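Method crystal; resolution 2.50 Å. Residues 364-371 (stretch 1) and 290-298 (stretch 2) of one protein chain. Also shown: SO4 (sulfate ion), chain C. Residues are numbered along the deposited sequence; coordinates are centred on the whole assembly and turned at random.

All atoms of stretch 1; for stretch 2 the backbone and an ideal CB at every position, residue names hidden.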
# COMPACT_ATOMS: atom_id res chain seq x y z
N THR A 364 1.25 -5.44 16.56
CA THR A 364 1.24 -3.98 16.65
C THR A 364 0.85 -3.37 15.32
O THR A 364 1.02 -3.98 14.25
CB THR A 364 2.61 -3.37 17.06
OG1 THR A 364 2.43 -1.97 17.32
CG2 THR A 364 3.61 -3.53 15.96
N THR A 365 0.22 -2.21 15.41
CA THR A 365 -0.15 -1.40 14.27
C THR A 365 0.39 0.02 14.51
O THR A 365 -0.05 0.95 13.84
CB THR A 365 -1.72 -1.29 14.09
OG1 THR A 365 -2.26 -0.65 15.26
CG2 THR A 365 -2.36 -2.65 13.90
N LEU A 366 1.27 0.20 15.50
CA LEU A 366 1.87 1.49 15.79
C LEU A 366 3.38 1.48 15.43
O LEU A 366 4.20 1.01 16.21
CB LEU A 366 1.64 1.87 17.25
CG LEU A 366 2.16 3.26 17.65
CD1 LEU A 366 1.35 4.35 16.97
CD2 LEU A 366 2.20 3.51 19.16
N ALA A 367 3.71 1.97 14.23
CA ALA A 367 5.10 2.35 13.85
C ALA A 367 6.05 1.27 14.23
O ALA A 367 6.97 1.48 14.98
CB ALA A 367 5.51 3.64 14.49
N PRO A 368 5.83 0.10 13.68
CA PRO A 368 6.57 -1.09 14.06
C PRO A 368 8.08 -1.03 13.82
O PRO A 368 8.83 -1.81 14.45
CB PRO A 368 5.94 -2.21 13.25
CG PRO A 368 5.27 -1.56 12.12
CD PRO A 368 5.02 -0.09 12.46
N ARG A 369 8.53 -0.11 12.97
CA ARG A 369 9.91 -0.10 12.60
C ARG A 369 10.75 0.86 13.39
O ARG A 369 11.96 0.89 13.18
CB ARG A 369 10.05 0.17 11.10
CG ARG A 369 9.64 -1.07 10.27
CD ARG A 369 9.66 -0.84 8.78
NE ARG A 369 8.98 0.38 8.39
CZ ARG A 369 9.36 1.18 7.40
NH1 ARG A 369 10.44 0.89 6.66
NH2 ARG A 369 8.66 2.28 7.13
N ILE A 370 10.14 1.63 14.32
CA ILE A 370 10.89 2.56 15.18
C ILE A 370 10.99 2.11 16.66
O ILE A 370 10.21 1.30 17.13
CB ILE A 370 10.34 4.03 15.07
CG1 ILE A 370 9.06 4.23 15.86
CG2 ILE A 370 10.08 4.41 13.64
CD1 ILE A 370 8.44 5.64 15.66
N LYS A 371 11.97 2.64 17.38
CA LYS A 371 12.33 2.14 18.66
C LYS A 371 11.38 2.68 19.71
O LYS A 371 10.86 3.79 19.59
CB LYS A 371 13.76 2.58 19.00
CG LYS A 371 14.26 2.13 20.37
CD LYS A 371 15.52 1.31 20.26
CE LYS A 371 16.09 0.93 21.64
NZ LYS A 371 17.06 -0.20 21.44
N UNK A 290 6.21 11.03 4.14
CA UNK A 290 5.35 9.95 3.67
C UNK A 290 6.00 8.60 3.58
O UNK A 290 5.31 7.66 3.28
CB UNK A 290 4.79 10.31 2.29
N UNK A 291 7.33 8.52 3.77
CA UNK A 291 8.02 7.23 3.90
C UNK A 291 7.53 6.51 5.11
O UNK A 291 7.75 5.30 5.21
CB UNK A 291 9.54 7.41 3.98
N UNK A 292 6.98 7.26 6.07
CA UNK A 292 6.63 6.72 7.36
C UNK A 292 5.17 6.35 7.38
O UNK A 292 4.29 7.22 7.49
CB UNK A 292 6.95 7.72 8.48
N UNK A 293 4.92 5.06 7.26
CA UNK A 293 3.59 4.55 7.20
C UNK A 293 2.78 4.90 8.40
O UNK A 293 1.61 5.10 8.27
CB UNK A 293 3.62 3.03 7.02
N UNK A 294 3.38 5.00 9.57
CA UNK A 294 2.66 5.49 10.71
C UNK A 294 2.09 6.89 10.52
O UNK A 294 1.23 7.33 11.29
CB UNK A 294 3.58 5.47 11.93
N UNK A 295 2.60 7.65 9.56
CA UNK A 295 2.21 9.07 9.48
C UNK A 295 0.74 9.17 9.13
O UNK A 295 0.06 10.14 9.51
CB UNK A 295 3.05 9.82 8.45
N UNK A 296 0.23 8.14 8.45
CA UNK A 296 -1.14 8.22 7.98
C UNK A 296 -2.17 8.05 9.09
O UNK A 296 -3.34 8.18 8.81
CB UNK A 296 -1.37 7.16 6.90
N UNK A 297 -1.76 7.83 10.35
CA UNK A 297 -2.70 7.92 11.45
C UNK A 297 -2.64 9.24 12.20
O UNK A 297 -3.37 9.43 13.19
CB UNK A 297 -2.45 6.77 12.43
N UNK A 298 -1.77 10.15 11.74
CA UNK A 298 -1.59 11.42 12.42
C UNK A 298 -2.21 12.59 11.64
O UNK A 298 -2.23 12.60 10.41
CB UNK A 298 -0.10 11.67 12.65
S SO4 C . 6.00 2.08 9.29
O1 SO4 C . 6.47 3.13 8.36
O2 SO4 C . 5.99 0.91 8.40
O3 SO4 C . 6.88 2.02 10.53
O4 SO4 C . 4.65 2.41 9.77

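Position 290 lies far from stretch 1: nothing there comes within 5.5 Å of its ideal CB. This contact therefore sets no rule, and almost any residue would serve; the deposited one is Tyr290, whose ring stays out of reach.

Position 291 has its CA-to-CB bond sideways to stretch 1, again with no neighbour near the ideal CB. What the backbone does offer is a carbonyl oxygen, which lies near the plane of the Arg369 guanidinium, at its edge, with O 3.7 Å from Arg369 NH2. Any residue brings that oxygen, so the side chain is left free. It is Asn291, and its ND2 is hydrogen-bonded elsewhere in the structure.

At 292 the bond also points sideways and the ideal CB is unattended. The carbonyl has a clear task, since its O accepts a 2.7 Å hydrogen bond from the backbone N of 295 at the start of a 3-10 segment. Stretch 1 sets no preference, and many residues would suit. The deposited Asp292 turns its side chain so that the end comes nearer to stretch 1, but makes no contact with it.

Position 293 is tight against the bound sulfate. Its backbone N gives a 2.7 Å hydrogen bond to sulfate O1, the same oxygen that accepts a 2.7 Å bond from Arg369 NH2, so the anion joins the two stretches. The angles, -59/-33, do not require glycine, though the N-H rules out proline for the bond to the ion. An ideal CB would stand 3.0 Å from sulfate O4, so glycine leaves room for the ion, which probably comes from the crystallisation liquor; this fits the geometry but does not explain the choice. Gly293 is what is found.

Position 294 directs its CA-to-CB bond toward stretch 1, and its CA is 5.1 Å from that of Ala367, the closest pairing of the two backbones. The ideal CB stands 3.7 Å from Ala367 CB, with the methyl groups of Ile370 farther along. A broad apolar side chain, aromatic or long aliphatic, could use this surface. Trp294 does so with chi1 at p: its CD1 packs 3.6 Å from Ala367 CB, and NE1 reaches to 4.3 Å from Ile370 CG2. Sulfate O3 lies near the plane of the ring, at its edge.

Positions 295 and 296 continue the 3-10 segment with their side chains out of reach, so stretch 1 gives no preference. They are Leu295 and Arg296.

Position 297 again points toward stretch 1, but its ideal CB has nothing within 5.5 Å, so only a long side chain can cross the gap. Beyond it wait the carbonyl and hydroxyl of Thr365 and the CD1 methyl of Leu366, a setting for a long donor such as lysine, arginine or glutamine. Arg297 reaches across with chi1 p, chi2 t and chi3 p; its NH2 gives a weak hydrogen bond to Thr365 O, 3.0 Å away, and Leu366 CD1 sits over one face of the guanidinium, 4.0 Å from NE.

At 298 the bond points sideways and no neighbour constrains it, so stretch 1 leaves the choice open and many side chains would suit. Met298 brings its end nearer without touching stretch 1.

Stretch 2 290-298: YNDGWLRRM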
# COMPACT_ATOMS: atom_id res chain seq x y z
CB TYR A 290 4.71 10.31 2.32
CG TYR A 290 3.73 11.45 2.44
CD1 TYR A 290 2.51 11.27 3.09
CD2 TYR A 290 4.00 12.69 1.88
CE1 TYR A 290 1.61 12.33 3.20
CE2 TYR A 290 3.11 13.75 1.99
CZ TYR A 290 1.92 13.57 2.64
OH TYR A 290 1.03 14.65 2.72
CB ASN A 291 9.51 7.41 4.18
CG ASN A 291 10.36 7.20 2.98
OD1 ASN A 291 9.88 6.68 1.97
ND2 ASN A 291 11.65 7.59 3.08
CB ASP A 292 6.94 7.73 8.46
CG ASP A 292 8.45 8.05 8.55
OD1 ASP A 292 9.22 7.14 8.84
OD2 ASP A 292 8.85 9.22 8.34
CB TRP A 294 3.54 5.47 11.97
CG TRP A 294 4.84 6.28 11.91
CD1 TRP A 294 6.10 5.78 11.64
CD2 TRP A 294 5.01 7.69 12.13
NE1 TRP A 294 7.01 6.78 11.69
CE2 TRP A 294 6.38 7.96 12.00
CE3 TRP A 294 4.14 8.72 12.44
CZ2 TRP A 294 6.90 9.25 12.13
CZ3 TRP A 294 4.66 10.02 12.59
CH2 TRP A 294 6.03 10.27 12.42
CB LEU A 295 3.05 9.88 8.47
CG LEU A 295 2.80 11.39 8.48
CD1 LEU A 295 3.30 12.02 9.76
CD2 LEU A 295 3.46 12.04 7.31
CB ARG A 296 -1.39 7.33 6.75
CG ARG A 296 -1.72 5.87 6.99
CD ARG A 296 -1.33 5.01 5.74
NE ARG A 296 -0.79 3.67 6.12
CZ ARG A 296 0.18 3.01 5.46
NH1 ARG A 296 0.77 3.53 4.37
NH2 ARG A 296 0.62 1.84 5.91
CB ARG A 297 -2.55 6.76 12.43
CG ARG A 297 -1.42 6.84 13.42
CD ARG A 297 -1.71 6.02 14.68
NE ARG A 297 -1.77 4.57 14.47
CZ ARG A 297 -2.36 3.71 15.32
NH1 ARG A 297 -2.91 4.16 16.43
NH2 ARG A 297 -2.39 2.40 15.07
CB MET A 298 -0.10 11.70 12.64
CG MET A 298 0.68 10.61 13.32
SD MET A 298 0.25 10.26 14.98
CE MET A 298 1.09 8.69 14.96
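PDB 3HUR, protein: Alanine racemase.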